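Local coordinates for hypothetical protein (PDB 4OO3) that is of unknown function but probably acts as an NAD(P)-dependent oxidoreductase, joining a Rossmann nucleotide-binding fold to a putative oxidoreductase C-terminal domain, at residues P421-L424 with A425-Y428; K129-E132 with E133-I137; T253-S256 with P257-K261. All blocks are in the same frame, centred on the assembly; numbering follows the deposited sequence.

Contact 1 (P421-L424 with A425-Y428)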
ATOM      1  N   PRO A 421     -10.705   3.216 -12.332  1.00 29.33           N
ATOM      2  CA  PRO A 421     -10.889   4.651 -12.086  1.00 29.96           C
ATOM      3  C   PRO A 421     -10.402   5.101 -10.696  1.00 27.86           C
ATOM      4  O   PRO A 421      -9.844   6.183 -10.576  1.00 26.73           O
ATOM      5  CB  PRO A 421     -12.401   4.868 -12.262  1.00 30.09           C
ATOM      6  CG  PRO A 421     -13.017   3.513 -12.278  1.00 30.74           C
ATOM      7  CD  PRO A 421     -11.962   2.548 -12.716  1.00 30.31           C
ATOM      8  N   ASN A 422     -10.584   4.269  -9.674  1.00 27.25           N
ATOM      9  CA  ASN A 422     -10.150   4.619  -8.314  1.00 26.18           C
ATOM     10  C   ASN A 422      -8.645   4.525  -8.075  1.00 25.20           C
ATOM     11  O   ASN A 422      -8.113   5.280  -7.250  1.00 27.48           O
ATOM     12  CB  ASN A 422     -10.917   3.805  -7.271  1.00 26.18           C
ATOM     13  CG  ASN A 422     -12.405   4.131  -7.266  1.00 26.72           C
ATOM     14  OD1 ASN A 422     -12.877   4.962  -8.047  1.00 26.28           O
ATOM     15  ND2 ASN A 422     -13.147   3.486  -6.380  1.00 26.99           N
HETATM   16  N   MSE A 423      -7.959   3.626  -8.782  1.00 24.12           N
HETATM   17  CA  MSE A 423      -6.490   3.611  -8.777  1.00 23.97           C
HETATM   18  C   MSE A 423      -6.000   4.914  -9.376  1.00 25.48           C
HETATM   19  O   MSE A 423      -5.115   5.577  -8.822  1.00 26.06           O
HETATM   20  CB  MSE A 423      -5.912   2.409  -9.532  1.00 22.67           C
HETATM   21  CG  MSE A 423      -6.021   1.123  -8.716  1.00 20.64           C
HETATM   22 SE   MSE A 423      -5.116  -0.377  -9.610  0.75 17.69          SE
HETATM   23  CE  MSE A 423      -6.485  -0.879 -10.930  1.00 19.92           C
ATOM     24  N   LEU A 424      -6.592   5.316 -10.494  1.00 26.90           N
ATOM     25  CA  LEU A 424      -6.258   6.597 -11.110  1.00 28.22           C
ATOM     26  C   LEU A 424      -6.568   7.794 -10.208  1.00 28.67           C
ATOM     27  O   LEU A 424      -5.753   8.701 -10.097  1.00 29.31           O
ATOM     28  CB  LEU A 424      -6.973   6.754 -12.447  1.00 30.91           C
ATOM     29  CG  LEU A 424      -6.412   5.921 -13.598  1.00 31.09           C
ATOM     30  CD1 LEU A 424      -7.299   6.097 -14.821  1.00 31.84           C
ATOM     31  CD2 LEU A 424      -4.973   6.320 -13.900  1.00 32.21           C
ATOM     32  N   ALA A 425      -7.732   7.803  -9.558  1.00 29.27           N
ATOM     33  CA  ALA A 425      -8.069   8.901  -8.640  1.00 30.34           C
ATOM     34  C   ALA A 425      -7.063   8.984  -7.503  1.00 30.10           C
ATOM     35  O   ALA A 425      -6.671  10.074  -7.085  1.00 32.41           O
ATOM     36  CB  ALA A 425      -9.480   8.743  -8.091  1.00 30.59           C
ATOM     37  N   LYS A 426      -6.636   7.816  -7.036  1.00 28.31           N
ATOM     38  CA  LYS A 426      -5.675   7.700  -5.960  1.00 27.06           C
ATOM     39  C   LYS A 426      -4.357   8.340  -6.362  1.00 26.61           C
ATOM     40  O   LYS A 426      -3.829   9.192  -5.641  1.00 26.65           O
ATOM     41  CB  LYS A 426      -5.453   6.219  -5.659  1.00 26.78           C
ATOM     42  CG  LYS A 426      -4.575   5.913  -4.466  1.00 27.71           C
ATOM     43  CD  LYS A 426      -3.725   4.670  -4.692  1.00 29.60           C
ATOM     44  CE  LYS A 426      -4.532   3.468  -5.133  1.00 29.98           C
ATOM     45  NZ  LYS A 426      -3.708   2.287  -5.459  1.00 27.55           N
ATOM     46  N   TYR A 427      -3.827   7.909  -7.505  1.00 25.54           N
ATOM     47  CA  TYR A 427      -2.546   8.406  -8.003  1.00 26.81           C
ATOM     48  C   TYR A 427      -2.621   9.860  -8.465  1.00 28.29           C
ATOM     49  O   TYR A 427      -1.630  10.593  -8.364  1.00 29.37           O
ATOM     50  CB  TYR A 427      -1.991   7.500  -9.115  1.00 26.39           C
ATOM     51  CG  TYR A 427      -1.476   6.193  -8.582  1.00 25.18           C
ATOM     52  CD1 TYR A 427      -0.369   6.164  -7.748  1.00 26.66           C
ATOM     53  CD2 TYR A 427      -2.101   4.987  -8.892  1.00 24.76           C
ATOM     54  CE1 TYR A 427       0.098   4.974  -7.228  1.00 26.58           C
ATOM     55  CE2 TYR A 427      -1.638   3.793  -8.383  1.00 24.17           C
ATOM     56  CZ  TYR A 427      -0.537   3.797  -7.549  1.00 24.98           C
ATOM     57  OH  TYR A 427      -0.052   2.622  -7.040  1.00 23.02           O
ATOM     58  N   TYR A 428      -3.782  10.288  -8.958  1.00 28.81           N
ATOM     59  CA  TYR A 428      -3.990  11.709  -9.237  1.00 29.56           C
ATOM     60  C   TYR A 428      -3.812  12.511  -7.952  1.00 30.27           C
ATOM     61  O   TYR A 428      -3.131  13.540  -7.942  1.00 30.65           O
ATOM     62  CB  TYR A 428      -5.381  11.979  -9.818  1.00 30.36           C
ATOM     63  CG  TYR A 428      -5.667  13.460  -9.977  1.00 31.63           C
ATOM     64  CD1 TYR A 428      -5.162  14.173 -11.055  1.00 33.64           C
ATOM     65  CD2 TYR A 428      -6.419  14.147  -9.036  1.00 33.81           C
ATOM     66  CE1 TYR A 428      -5.410  15.529 -11.204  1.00 35.34           C
ATOM     67  CE2 TYR A 428      -6.675  15.505  -9.173  1.00 35.96           C
ATOM     68  CZ  TYR A 428      -6.166  16.190 -10.258  1.00 37.22           C
ATOM     69  OH  TYR A 428      -6.414  17.539 -10.390  1.00 41.40           O
TER
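Lys426 folds back along the preceding turn of its helix, its side chain crossing that of Met423 (selenomethionine), three residues earlier, so that NZ comes 4.2 Å from Met423 CG. Its CG stands anti to the backbone N (chi1 -174°), and bends at the next two torsions carry the methylenes round. Atom CE of Lys426 passes 4.1 Å from Met423 CA, while CD of the same lysine sits 4.3 Å above the Tyr427 ring plane, over the ring centre. A long aliphatic chain suits this place because it can cover an aromatic face and still deliver a charge beyond it: NZ forms a salt bridge with Asp147 OD2. Tyr427 reaches the same carboxylate oxygen through its hydroxyl, which is also hydrogen-bonded to Met121 N. With chi1 at -73° the tyrosine ring leans back along the helix, and its CD2 lies 3.1 Å from Met423 O, approached obliquely. That carbonyl also accepts from Tyr427 N at 3.0 Å. Ala425 N to Pro421 O and Tyr428 N to Leu424 O, both 2.8 Å, repeat this i to i+4 bond along two alpha-helical turns; the small methyl of Ala425 fits close to Gln228 and Ile237. The buried amide of Asn422 is satisfied at both ends, OD1 by Ile237 N and ND2 by Gln235 O. Helix 419-439 is thus wedged between two others: Asn422, Ala425 and Lys426 face helix 220-231, whereas Met423, Leu424, Tyr427 and Tyr428 face helix 125-140, with Met423 also reaching strand 145-147.

Contact 2 (K129-E132 with E133-I137)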
ATOM      1  N   LYS A 129       0.677  10.615 -15.999  1.00 36.11           N
ATOM      2  CA  LYS A 129       0.214  10.684 -17.385  1.00 39.70           C
ATOM      3  C   LYS A 129       0.535   9.376 -18.102  1.00 35.76           C
ATOM      4  O   LYS A 129      -0.304   8.824 -18.811  1.00 31.86           O
ATOM      5  CB  LYS A 129       0.859  11.873 -18.109  1.00 46.84           C
ATOM      6  CG  LYS A 129       0.010  12.465 -19.226  1.00 57.81           C
ATOM      7  CD  LYS A 129       0.256  13.965 -19.369  1.00 71.02           C
ATOM      8  CE  LYS A 129      -0.804  14.658 -20.217  1.00 78.22           C
ATOM      9  NZ  LYS A 129      -0.567  14.482 -21.674  1.00 84.05           N
ATOM     10  N   LEU A 130       1.750   8.876 -17.893  1.00 35.72           N
ATOM     11  CA  LEU A 130       2.169   7.589 -18.456  1.00 35.21           C
ATOM     12  C   LEU A 130       1.299   6.433 -17.927  1.00 32.26           C
ATOM     13  O   LEU A 130       0.985   5.499 -18.666  1.00 31.89           O
ATOM     14  CB  LEU A 130       3.657   7.334 -18.146  1.00 36.19           C
ATOM     15  CG  LEU A 130       4.367   6.239 -18.953  1.00 38.00           C
ATOM     16  CD1 LEU A 130       4.311   6.537 -20.445  1.00 39.07           C
ATOM     17  CD2 LEU A 130       5.808   6.075 -18.486  1.00 38.26           C
ATOM     18  N   LEU A 131       0.901   6.514 -16.659  1.00 30.72           N
ATOM     19  CA  LEU A 131       0.092   5.467 -16.032  1.00 30.28           C
ATOM     20  C   LEU A 131      -1.318   5.448 -16.593  1.00 32.04           C
ATOM     21  O   LEU A 131      -1.935   4.394 -16.658  1.00 33.50           O
ATOM     22  CB  LEU A 131       0.032   5.659 -14.518  1.00 30.98           C
ATOM     23  CG  LEU A 131      -0.741   4.626 -13.689  1.00 31.45           C
ATOM     24  CD1 LEU A 131      -0.088   3.257 -13.786  1.00 32.32           C
ATOM     25  CD2 LEU A 131      -0.828   5.060 -12.238  1.00 32.29           C
ATOM     26  N   GLU A 132      -1.836   6.614 -16.970  1.00 32.65           N
ATOM     27  CA  GLU A 132      -3.117   6.690 -17.667  1.00 33.90           C
ATOM     28  C   GLU A 132      -3.064   5.962 -19.003  1.00 34.18           C
ATOM     29  O   GLU A 132      -3.995   5.247 -19.348  1.00 33.59           O
ATOM     30  CB  GLU A 132      -3.529   8.140 -17.910  1.00 36.24           C
ATOM     31  CG  GLU A 132      -3.940   8.888 -16.662  1.00 38.49           C
ATOM     32  CD  GLU A 132      -4.315  10.316 -16.972  1.00 41.53           C
ATOM     33  OE1 GLU A 132      -3.431  11.090 -17.396  1.00 44.98           O
ATOM     34  OE2 GLU A 132      -5.499  10.649 -16.809  1.00 41.71           O
ATOM     35  N   GLU A 133      -1.980   6.157 -19.754  1.00 36.02           N
ATOM     36  CA  GLU A 133      -1.786   5.434 -21.017  1.00 40.26           C
ATOM     37  C   GLU A 133      -1.743   3.911 -20.773  1.00 35.59           C
ATOM     38  O   GLU A 133      -2.377   3.140 -21.506  1.00 33.25           O
ATOM     39  CB  GLU A 133      -0.509   5.904 -21.729  1.00 44.86           C
ATOM     40  CG  GLU A 133      -0.464   5.554 -23.213  1.00 52.38           C
ATOM     41  CD  GLU A 133       0.864   5.889 -23.880  1.00 58.62           C
ATOM     42  OE1 GLU A 133       1.704   6.576 -23.263  1.00 62.66           O
ATOM     43  OE2 GLU A 133       1.073   5.462 -25.037  1.00 62.41           O
ATOM     44  N   CYS A 134      -1.006   3.499 -19.738  1.00 33.11           N
ATOM     45  CA  CYS A 134      -0.937   2.092 -19.322  1.00 32.18           C
ATOM     46  C   CYS A 134      -2.326   1.489 -19.143  1.00 31.97           C
ATOM     47  O   CYS A 134      -2.610   0.398 -19.647  1.00 31.77           O
ATOM     48  CB  CYS A 134      -0.164   1.939 -18.005  1.00 31.24           C
ATOM     49  SG  CYS A 134       1.587   2.367 -18.073  1.00 33.12           S
ATOM     50  N   PHE A 135      -3.195   2.199 -18.432  1.00 29.77           N
ATOM     51  CA  PHE A 135      -4.559   1.718 -18.243  1.00 28.83           C
ATOM     52  C   PHE A 135      -5.350   1.689 -19.550  1.00 30.13           C
ATOM     53  O   PHE A 135      -6.174   0.798 -19.756  1.00 30.46           O
ATOM     54  CB  PHE A 135      -5.285   2.527 -17.166  1.00 27.52           C
ATOM     55  CG  PHE A 135      -4.949   2.093 -15.761  1.00 25.95           C
ATOM     56  CD1 PHE A 135      -5.221   0.805 -15.340  1.00 25.57           C
ATOM     57  CD2 PHE A 135      -4.374   2.971 -14.866  1.00 26.38           C
ATOM     58  CE1 PHE A 135      -4.916   0.398 -14.059  1.00 25.99           C
ATOM     59  CE2 PHE A 135      -4.070   2.571 -13.579  1.00 25.73           C
ATOM     60  CZ  PHE A 135      -4.340   1.282 -13.174  1.00 25.53           C
ATOM     61  N   ALA A 136      -5.081   2.645 -20.436  1.00 32.83           N
ATOM     62  CA  ALA A 136      -5.705   2.661 -21.763  1.00 34.05           C
ATOM     63  C   ALA A 136      -5.236   1.467 -22.599  1.00 34.42           C
ATOM     64  O   ALA A 136      -6.039   0.815 -23.270  1.00 35.33           O
ATOM     65  CB  ALA A 136      -5.401   3.965 -22.482  1.00 34.39           C
ATOM     66  N   ILE A 137      -3.941   1.176 -22.550  1.00 34.73           N
ATOM     67  CA  ILE A 137      -3.390   0.024 -23.267  1.00 33.92           C
ATOM     68  C   ILE A 137      -3.945  -1.282 -22.704  1.00 33.38           C
ATOM     69  O   ILE A 137      -4.321  -2.176 -23.460  1.00 33.28           O
ATOM     70  CB  ILE A 137      -1.853   0.004 -23.217  1.00 35.07           C
ATOM     71  CG1 ILE A 137      -1.280   1.189 -24.003  1.00 36.43           C
ATOM     72  CG2 ILE A 137      -1.306  -1.303 -23.784  1.00 34.39           C
ATOM     73  CD1 ILE A 137       0.118   1.571 -23.559  1.00 37.73           C
TER
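On the helix of a beta-alpha-beta unit in the Rossmann fold, Leu131 and Phe135 lie one turn apart with their side chains abreast and pointing the same way. Leu131 CG and CD1 are 3.9 and 4.0 Å from Phe135 CE2. Leu131 has CG anti to its amide nitrogen (chi1 -178°), which swings the branched end along the helix toward the ring. Under the pair, Phe135 N bonds to Leu131 O at 3.1 Å. Helix 125-140 makes the crossover from strand 114-117 to the neighbouring parallel strand 145-147, and Leu131, Cys134 and Phe135 all rest on Leu145 of the latter. Apolar Leu131 and Phe135 suit this buried side, which also faces helix 419-439. Cys134, compact enough to sit close to the backbone with CB 3.3 Å from Leu131 O, also meets Lys106 and Leu109 of helix 98-110. The ring of Phe135 spans further, to Val420, Met423 and Leu424; an alanine here would probably leave a gap between the two helices and let the end of Leu131 turn more freely. Glu133, whose carboxylate suits the exposed flank, reaches across toward Leu130 and brings OE1 3.8 Å from Leu130 CD1.

Contact 3 (T253-S256 with P257-K261)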
ATOM      1  N   THR A 253      13.884  13.908   6.524  1.00 40.47           N
ATOM      2  CA  THR A 253      14.426  13.212   7.673  1.00 39.67           C
ATOM      3  C   THR A 253      15.939  13.189   7.478  1.00 40.78           C
ATOM      4  O   THR A 253      16.424  12.794   6.418  1.00 43.79           O
ATOM      5  CB  THR A 253      13.866  11.780   7.784  1.00 37.41           C
ATOM      6  OG1 THR A 253      12.444  11.836   7.955  1.00 37.47           O
ATOM      7  CG2 THR A 253      14.484  11.036   8.962  1.00 36.73           C
ATOM      8  N   SER A 254      16.677  13.641   8.487  1.00 42.09           N
ATOM      9  CA  SER A 254      18.136  13.661   8.420  1.00 43.87           C
ATOM     10  C   SER A 254      18.678  12.279   8.706  1.00 44.32           C
ATOM     11  O   SER A 254      18.194  11.603   9.609  1.00 45.90           O
ATOM     12  CB  SER A 254      18.718  14.646   9.429  1.00 45.02           C
ATOM     13  OG  SER A 254      18.430  15.974   9.041  1.00 46.59           O
ATOM     14  N   ILE A 255      19.673  11.859   7.931  1.00 44.19           N
ATOM     15  CA  ILE A 255      20.354  10.597   8.180  1.00 45.16           C
ATOM     16  C   ILE A 255      21.851  10.858   8.323  1.00 48.21           C
ATOM     17  O   ILE A 255      22.465  11.473   7.446  1.00 50.33           O
ATOM     18  CB  ILE A 255      20.132   9.572   7.048  1.00 43.63           C
ATOM     19  CG1 ILE A 255      18.667   9.532   6.597  1.00 42.15           C
ATOM     20  CG2 ILE A 255      20.586   8.190   7.495  1.00 43.27           C
ATOM     21  CD1 ILE A 255      17.725   8.905   7.601  1.00 42.52           C
ATOM     22  N   SER A 256      22.432  10.390   9.425  1.00 48.87           N
ATOM     23  CA  SER A 256      23.873  10.487   9.636  1.00 52.41           C
ATOM     24  C   SER A 256      24.588   9.420   8.798  1.00 49.85           C
ATOM     25  O   SER A 256      23.963   8.451   8.365  1.00 47.98           O
ATOM     26  CB  SER A 256      24.207  10.315  11.119  1.00 54.16           C
ATOM     27  OG  SER A 256      24.157   8.950  11.496  1.00 55.85           O
ATOM     28  N   PRO A 257      25.901   9.586   8.575  1.00 49.94           N
ATOM     29  CA  PRO A 257      26.673   8.580   7.832  1.00 50.73           C
ATOM     30  C   PRO A 257      26.591   7.178   8.441  1.00 49.92           C
ATOM     31  O   PRO A 257      26.614   6.178   7.718  1.00 48.90           O
ATOM     32  CB  PRO A 257      28.117   9.100   7.923  1.00 52.02           C
ATOM     33  CG  PRO A 257      27.994  10.550   8.214  1.00 52.43           C
ATOM     34  CD  PRO A 257      26.742  10.715   9.015  1.00 52.62           C
ATOM     35  N   GLU A 258      26.500   7.120   9.763  1.00 51.01           N
ATOM     36  CA  GLU A 258      26.462   5.860  10.486  1.00 52.97           C
ATOM     37  C   GLU A 258      25.114   5.198  10.268  1.00 50.06           C
ATOM     38  O   GLU A 258      25.039   4.006   9.966  1.00 49.70           O
ATOM     39  CB  GLU A 258      26.706   6.092  11.982  1.00 57.27           C
ATOM     40  CG  GLU A 258      28.099   6.625  12.316  1.00 61.42           C
ATOM     41  CD  GLU A 258      28.246   8.130  12.114  1.00 64.73           C
ATOM     42  OE1 GLU A 258      27.455   8.903  12.697  1.00 66.11           O
ATOM     43  OE2 GLU A 258      29.165   8.548  11.379  1.00 69.17           O
ATOM     44  N   GLU A 259      24.054   5.986  10.415  1.00 47.53           N
ATOM     45  CA  GLU A 259      22.697   5.508  10.182  1.00 47.34           C
ATOM     46  C   GLU A 259      22.561   5.007   8.741  1.00 45.23           C
ATOM     47  O   GLU A 259      22.005   3.940   8.501  1.00 41.83           O
ATOM     48  CB  GLU A 259      21.686   6.622  10.475  1.00 48.79           C
ATOM     49  CG  GLU A 259      21.603   7.024  11.949  1.00 50.61           C
ATOM     50  CD  GLU A 259      20.841   8.320  12.166  1.00 52.79           C
ATOM     51  OE1 GLU A 259      20.251   8.846  11.199  1.00 56.58           O
ATOM     52  OE2 GLU A 259      20.819   8.820  13.304  1.00 54.67           O
ATOM     53  N   PHE A 260      23.106   5.764   7.789  1.00 45.97           N
ATOM     54  CA  PHE A 260      23.108   5.341   6.392  1.00 45.21           C
ATOM     55  C   PHE A 260      23.788   3.980   6.223  1.00 44.94           C
ATOM     56  O   PHE A 260      23.219   3.067   5.635  1.00 42.05           O
ATOM     57  CB  PHE A 260      23.795   6.374   5.498  1.00 44.88           C
ATOM     58  CG  PHE A 260      23.672   6.060   4.043  1.00 42.38           C
ATOM     59  CD1 PHE A 260      22.574   6.492   3.322  1.00 42.01           C
ATOM     60  CD2 PHE A 260      24.626   5.288   3.404  1.00 44.26           C
ATOM     61  CE1 PHE A 260      22.437   6.180   1.983  1.00 40.75           C
ATOM     62  CE2 PHE A 260      24.500   4.970   2.066  1.00 42.79           C
ATOM     63  CZ  PHE A 260      23.399   5.416   1.355  1.00 40.99           C
ATOM     64  N   LYS A 261      25.001   3.856   6.748  1.00 47.95           N
ATOM     65  CA  LYS A 261      25.737   2.593   6.709  1.00 50.89           C
ATOM     66  C   LYS A 261      24.892   1.441   7.246  1.00 49.39           C
ATOM     67  O   LYS A 261      24.759   0.401   6.601  1.00 48.78           O
ATOM     68  CB  LYS A 261      27.038   2.712   7.519  1.00 56.03           C
ATOM     69  CG  LYS A 261      27.913   1.462   7.545  1.00 59.13           C
ATOM     70  CD  LYS A 261      28.372   1.065   6.151  1.00 61.48           C
ATOM     71  CE  LYS A 261      29.388  -0.067   6.193  1.00 65.81           C
ATOM     72  NZ  LYS A 261      29.953  -0.347   4.841  1.00 66.86           N
TER
HETATM   73  O   HOH W   1      20.140  11.616  12.128  1.00 45.93           O
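A capping box closes the start of helix 257-264: Ser256 OG accepts from Glu259 N at 3.2 Å, and in return Ser256 N donates to Glu259 OE1, also at 3.2 Å. Both bonds are nearly straight, yet Ser256 N meets OE1 from well above the carboxylate plane. Serine suits the N-cap because its short hydroxyl, placed between the backbone N and the carbonyl carbon (chi1 78°), reaches forward to the N-H of Glu259, an amide of the first turn, which lacks a carbonyl one turn earlier within the helix. Glutamate three residues on has just the length to reach back to the cap's own N-H, and its negative charge is likely to interact favourably with the helix dipole. Proline follows naturally at position 257, since the first helical residue needs no N-H for an internal bond; Phe260 N then starts the regular pattern on Ser256 O, at 2.9 Å. Alongside the box runs a hydrophobic staple, the contact between the residue before the cap and the fourth of the helix: Ile255 CG2 lies 4.2 Å from Phe260 CB. The same methyl packs 3.5 Å from Glu259 CB, and Phe260 carries on to an edge-to-face contact with Tyr269. Strand 253-255 meets the helix almost at a right angle (87°), and a water bridges the bend, 2.9 Å from Glu259 OE1 and bonded to Ser254 O.

Along the chain the order is contact 2, contact 3, contact 1, so the last helix returns to the Rossmann part from which the chain set out. Contacts 1 and 2 lie with centres about 12 Å apart and touch: Leu424 CD2 packs 3.5 Å from Phe135 CD2, and Tyr427 CD2 lies 3.6 Å from Leu131 CD2. Helix 419-439 thereby packs against helix 125-140, which flanks the parallel sheet, joining the C-terminal and Rossmann family regions through side-chain contacts. Contact 3 belongs with contact 1 to the C-terminal region but stands apart, their centres about 34 Å from each other, where edge strand 243-255 of the large mixed sheet passes into helix 257-264.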